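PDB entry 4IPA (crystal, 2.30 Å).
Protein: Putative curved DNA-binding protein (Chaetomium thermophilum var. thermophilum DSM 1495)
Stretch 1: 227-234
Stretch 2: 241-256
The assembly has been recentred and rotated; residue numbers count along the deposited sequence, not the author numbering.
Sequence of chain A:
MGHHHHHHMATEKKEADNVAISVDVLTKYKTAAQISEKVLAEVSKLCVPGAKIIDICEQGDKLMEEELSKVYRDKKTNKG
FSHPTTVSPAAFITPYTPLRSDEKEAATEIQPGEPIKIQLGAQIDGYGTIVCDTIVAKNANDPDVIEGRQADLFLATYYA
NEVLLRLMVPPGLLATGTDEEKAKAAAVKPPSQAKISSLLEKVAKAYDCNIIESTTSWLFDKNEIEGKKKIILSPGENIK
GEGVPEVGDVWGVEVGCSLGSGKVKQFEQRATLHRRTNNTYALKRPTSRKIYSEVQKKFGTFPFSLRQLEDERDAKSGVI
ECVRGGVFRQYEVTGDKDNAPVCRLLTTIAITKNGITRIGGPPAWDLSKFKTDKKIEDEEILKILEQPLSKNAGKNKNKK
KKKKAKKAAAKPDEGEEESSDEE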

# COMPACT_ATOMS: atom_id res chain seq x y z
N GLY A 227 -6.04 -11.13 2.84
CA GLY A 227 -6.97 -11.94 3.62
C GLY A 227 -8.34 -12.20 3.02
O GLY A 227 -8.56 -11.98 1.83
N LYS A 228 -9.28 -12.66 3.84
CA LYS A 228 -10.54 -13.19 3.32
C LYS A 228 -11.61 -12.14 3.10
O LYS A 228 -12.71 -12.44 2.66
CB LYS A 228 -11.07 -14.34 4.19
CG LYS A 228 -11.40 -13.95 5.61
CD LYS A 228 -11.94 -15.12 6.42
CE LYS A 228 -12.17 -14.69 7.87
NZ LYS A 228 -12.75 -15.79 8.73
N LYS A 229 -11.28 -10.89 3.41
CA LYS A 229 -12.15 -9.78 3.05
C LYS A 229 -11.33 -8.75 2.27
O LYS A 229 -10.14 -8.59 2.51
CB LYS A 229 -12.77 -9.15 4.31
CG LYS A 229 -13.36 -10.21 5.26
CD LYS A 229 -14.20 -9.63 6.41
CE LYS A 229 -13.41 -8.76 7.35
NZ LYS A 229 -14.17 -8.52 8.62
N LYS A 230 -11.98 -8.07 1.33
CA LYS A 230 -11.32 -7.02 0.57
C LYS A 230 -12.33 -5.99 0.03
O LYS A 230 -13.48 -6.31 -0.28
CB LYS A 230 -10.52 -7.60 -0.59
CG LYS A 230 -11.39 -8.06 -1.73
CD LYS A 230 -10.65 -8.98 -2.67
CE LYS A 230 -11.61 -9.66 -3.63
NZ LYS A 230 -10.89 -10.64 -4.51
N ILE A 231 -11.87 -4.75 -0.06
CA ILE A 231 -12.65 -3.70 -0.68
C ILE A 231 -11.99 -3.31 -1.99
O ILE A 231 -10.82 -2.94 -2.01
CB ILE A 231 -12.72 -2.48 0.23
CG1 ILE A 231 -13.49 -2.86 1.51
CG2 ILE A 231 -13.39 -1.32 -0.48
CD1 ILE A 231 -13.54 -1.75 2.55
N ILE A 232 -12.71 -3.41 -3.10
CA ILE A 232 -12.13 -3.04 -4.37
C ILE A 232 -12.78 -1.77 -4.91
O ILE A 232 -13.95 -1.78 -5.25
CB ILE A 232 -12.29 -4.14 -5.41
CG1 ILE A 232 -11.75 -5.47 -4.87
CG2 ILE A 232 -11.59 -3.73 -6.73
CD1 ILE A 232 -11.79 -6.61 -5.88
N LEU A 233 -12.01 -0.67 -4.97
CA LEU A 233 -12.53 0.60 -5.49
C LEU A 233 -12.70 0.60 -7.02
O LEU A 233 -11.89 0.00 -7.74
CB LEU A 233 -11.60 1.75 -5.11
CG LEU A 233 -11.32 1.95 -3.64
CD1 LEU A 233 -10.34 3.09 -3.50
CD2 LEU A 233 -12.62 2.22 -2.84
N SER A 234 -13.74 1.29 -7.50
CA SER A 234 -14.05 1.36 -8.93
C SER A 234 -13.72 0.07 -9.65
O SER A 234 -12.93 0.07 -10.59
CB SER A 234 -13.28 2.48 -9.61
OG SER A 234 -13.39 3.68 -8.90
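Stretch 2, residues 241-256: GEGVPEVGDVWGVEVG

The most unusual feature of this contact is how much of it hangs on one lysine. K229 points its CA-to-CB bond toward stretch 2, and its ammonium group meets three acceptors there: NZ donates to D249 OD2 at 2.5 Å and to V244 O at 2.8 Å, and weakly to E246 OE1 at 3.3 Å, the two carboxylates forming salt bridges. The chain reaches them with chi angles m, t, m, t.

Stretch 2 builds the site from its own turn. A type II turn from E246 to D249, with G248 at phi 100°, is closed by the bond from D249 N to E246 O at 2.9 Å. D249 OD2 also accepts from E246 N at 2.9 Å and from W251 NE1 at 3.1 Å, so a single carboxylate oxygen ties together the turn, the indole and the lysine. The rule to read here is that the charged anchor lands on an acceptor that its own stretch also holds, through E246 N and W251 NE1.

Before the turn, stretch 2 runs antiparallel to stretch 1 in extended form, but the pairing amounts to a single bridge, K230 with E242, CA to CA 5.6 Å. K230 N donates to E242 O at 3.0 Å with a nearly straight angle of 168°; the return bond, E242 N to K230 O, is also 3.0 Å but weak, bent to 126°. E242 O additionally lies 3.4 Å from K229 CA in a CA-H...O contact. Water extends the pairing on both sides of the bridge: one molecule donates to K228 O and E242 O, at 3.3 and 2.8 Å, and another donates to I232 O at 2.7 Å while accepting from G241 N at 2.9 Å.

Glycines flank E242, and both allow close approach. G241 CA lies 3.6 Å from I232 CG1 and 3.6 Å from K230 O; a CB on G241 would clash with K230 O and I232 N. At G243 a CB would run into K229 CB, and phi 112°, psi 154° would by themselves call for glycine.

Beyond the turn the chain becomes the strand beginning at V250, and W251 brings its indole back to stretch 1. Its CH2 lies 3.8 Å from K229 CB and its CZ3 3.8 Å from K230 CA, while I231 N meets the ring edge, 3.9 Å from CZ3. I231 points its CB away, yet its side chain returns: CG1 is 4.0 Å from W251 CZ3 and CD1 4.2 Å from P245 CG. Farther along, L233 CD1 touches V255 CG1 at 4.4 Å. Polar pairing and apolar packing thus share a contact burying 573 Å².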

# COMPACT_ATOMS: atom_id res chain seq x y z
N GLY A 241 -15.28 -6.62 -4.87
CA GLY A 241 -14.76 -6.99 -3.58
C GLY A 241 -15.87 -7.62 -2.74
O GLY A 241 -17.04 -7.59 -3.13
N GLU A 242 -15.49 -8.16 -1.60
CA GLU A 242 -16.42 -8.84 -0.71
C GLU A 242 -15.96 -8.79 0.73
O GLU A 242 -14.79 -9.03 1.03
CB GLU A 242 -16.57 -10.29 -1.13
CG GLU A 242 -17.71 -11.00 -0.46
CD GLU A 242 -18.00 -12.34 -1.11
OE1 GLU A 242 -17.62 -13.38 -0.52
OE2 GLU A 242 -18.60 -12.36 -2.21
N GLY A 243 -16.88 -8.49 1.63
CA GLY A 243 -16.58 -8.49 3.05
C GLY A 243 -16.62 -7.09 3.63
O GLY A 243 -16.40 -6.10 2.94
N VAL A 244 -16.91 -7.02 4.92
CA VAL A 244 -17.08 -5.74 5.59
C VAL A 244 -16.12 -5.64 6.76
O VAL A 244 -15.87 -6.64 7.44
CB VAL A 244 -18.52 -5.62 6.10
CG1 VAL A 244 -18.64 -4.51 7.11
CG2 VAL A 244 -19.47 -5.40 4.91
N PRO A 245 -15.58 -4.44 7.00
CA PRO A 245 -14.68 -4.27 8.15
C PRO A 245 -15.43 -4.45 9.47
O PRO A 245 -16.54 -3.95 9.61
CB PRO A 245 -14.21 -2.81 8.01
CG PRO A 245 -14.54 -2.42 6.60
CD PRO A 245 -15.75 -3.20 6.23
N GLU A 246 -14.80 -5.14 10.42
CA GLU A 246 -15.40 -5.43 11.71
C GLU A 246 -14.38 -5.13 12.79
O GLU A 246 -13.17 -5.25 12.57
CB GLU A 246 -15.78 -6.91 11.81
CG GLU A 246 -16.82 -7.39 10.80
CD GLU A 246 -17.25 -8.83 11.06
OE1 GLU A 246 -16.66 -9.74 10.44
OE2 GLU A 246 -18.17 -9.07 11.88
N VAL A 247 -14.88 -4.76 13.96
CA VAL A 247 -14.05 -4.64 15.15
C VAL A 247 -13.27 -5.94 15.29
O VAL A 247 -13.83 -7.01 15.09
CB VAL A 247 -14.91 -4.40 16.41
CG1 VAL A 247 -14.11 -4.68 17.70
CG2 VAL A 247 -15.48 -2.98 16.41
N GLY A 248 -11.99 -5.85 15.60
CA GLY A 248 -11.12 -7.02 15.62
C GLY A 248 -10.24 -7.17 14.37
O GLY A 248 -9.26 -7.91 14.39
N ASP A 249 -10.59 -6.46 13.30
CA ASP A 249 -9.87 -6.58 12.02
C ASP A 249 -8.59 -5.72 11.96
O ASP A 249 -8.54 -4.61 12.51
CB ASP A 249 -10.74 -6.10 10.86
CG ASP A 249 -11.83 -7.09 10.45
OD1 ASP A 249 -11.92 -8.22 11.00
OD2 ASP A 249 -12.60 -6.73 9.53
N VAL A 250 -7.58 -6.23 11.27
CA VAL A 250 -6.53 -5.36 10.73
C VAL A 250 -6.57 -5.32 9.19
O VAL A 250 -6.66 -6.36 8.52
CB VAL A 250 -5.13 -5.75 11.24
CG1 VAL A 250 -4.07 -4.95 10.51
CG2 VAL A 250 -5.04 -5.51 12.74
N TRP A 251 -6.50 -4.10 8.64
CA TRP A 251 -6.56 -3.89 7.20
C TRP A 251 -5.36 -3.11 6.64
O TRP A 251 -4.85 -2.18 7.27
CB TRP A 251 -7.81 -3.11 6.83
CG TRP A 251 -9.08 -3.86 6.91
CD1 TRP A 251 -9.77 -4.20 8.04
CD2 TRP A 251 -9.85 -4.34 5.80
NE1 TRP A 251 -10.91 -4.87 7.71
CE2 TRP A 251 -11.00 -4.97 6.34
CE3 TRP A 251 -9.70 -4.29 4.40
CZ2 TRP A 251 -11.98 -5.55 5.53
CZ3 TRP A 251 -10.67 -4.86 3.60
CH2 TRP A 251 -11.80 -5.48 4.17
N GLY A 252 -4.95 -3.48 5.43
CA GLY A 252 -4.07 -2.64 4.64
C GLY A 252 -4.95 -1.78 3.74
O GLY A 252 -5.47 -2.25 2.73
N VAL A 253 -5.13 -0.52 4.11
CA VAL A 253 -6.05 0.34 3.40
C VAL A 253 -5.32 1.18 2.35
O VAL A 253 -4.43 1.98 2.70
CB VAL A 253 -6.80 1.29 4.36
CG1 VAL A 253 -7.73 2.21 3.55
CG2 VAL A 253 -7.58 0.49 5.43
N GLU A 254 -5.70 1.00 1.09
CA GLU A 254 -5.07 1.72 -0.02
C GLU A 254 -6.05 2.56 -0.82
O GLU A 254 -7.18 2.14 -1.12
CB GLU A 254 -4.37 0.76 -0.99
CG GLU A 254 -3.55 1.51 -2.06
CD GLU A 254 -2.85 0.62 -3.08
OE1 GLU A 254 -2.64 -0.58 -2.80
OE2 GLU A 254 -2.50 1.13 -4.17
N VAL A 255 -5.59 3.77 -1.16
CA VAL A 255 -6.26 4.59 -2.17
C VAL A 255 -5.25 5.05 -3.22
O VAL A 255 -4.07 5.26 -2.91
CB VAL A 255 -6.93 5.84 -1.57
CG1 VAL A 255 -8.03 5.43 -0.61
CG2 VAL A 255 -5.89 6.76 -0.90
N GLY A 256 -5.74 5.22 -4.45
CA GLY A 256 -4.93 5.80 -5.51
C GLY A 256 -5.71 6.72 -6.45
O GLY A 256 -6.86 6.46 -6.81
O HOH W 1 -13.12 -10.91 -0.20
O HOH W 2 -15.85 -3.75 -5.12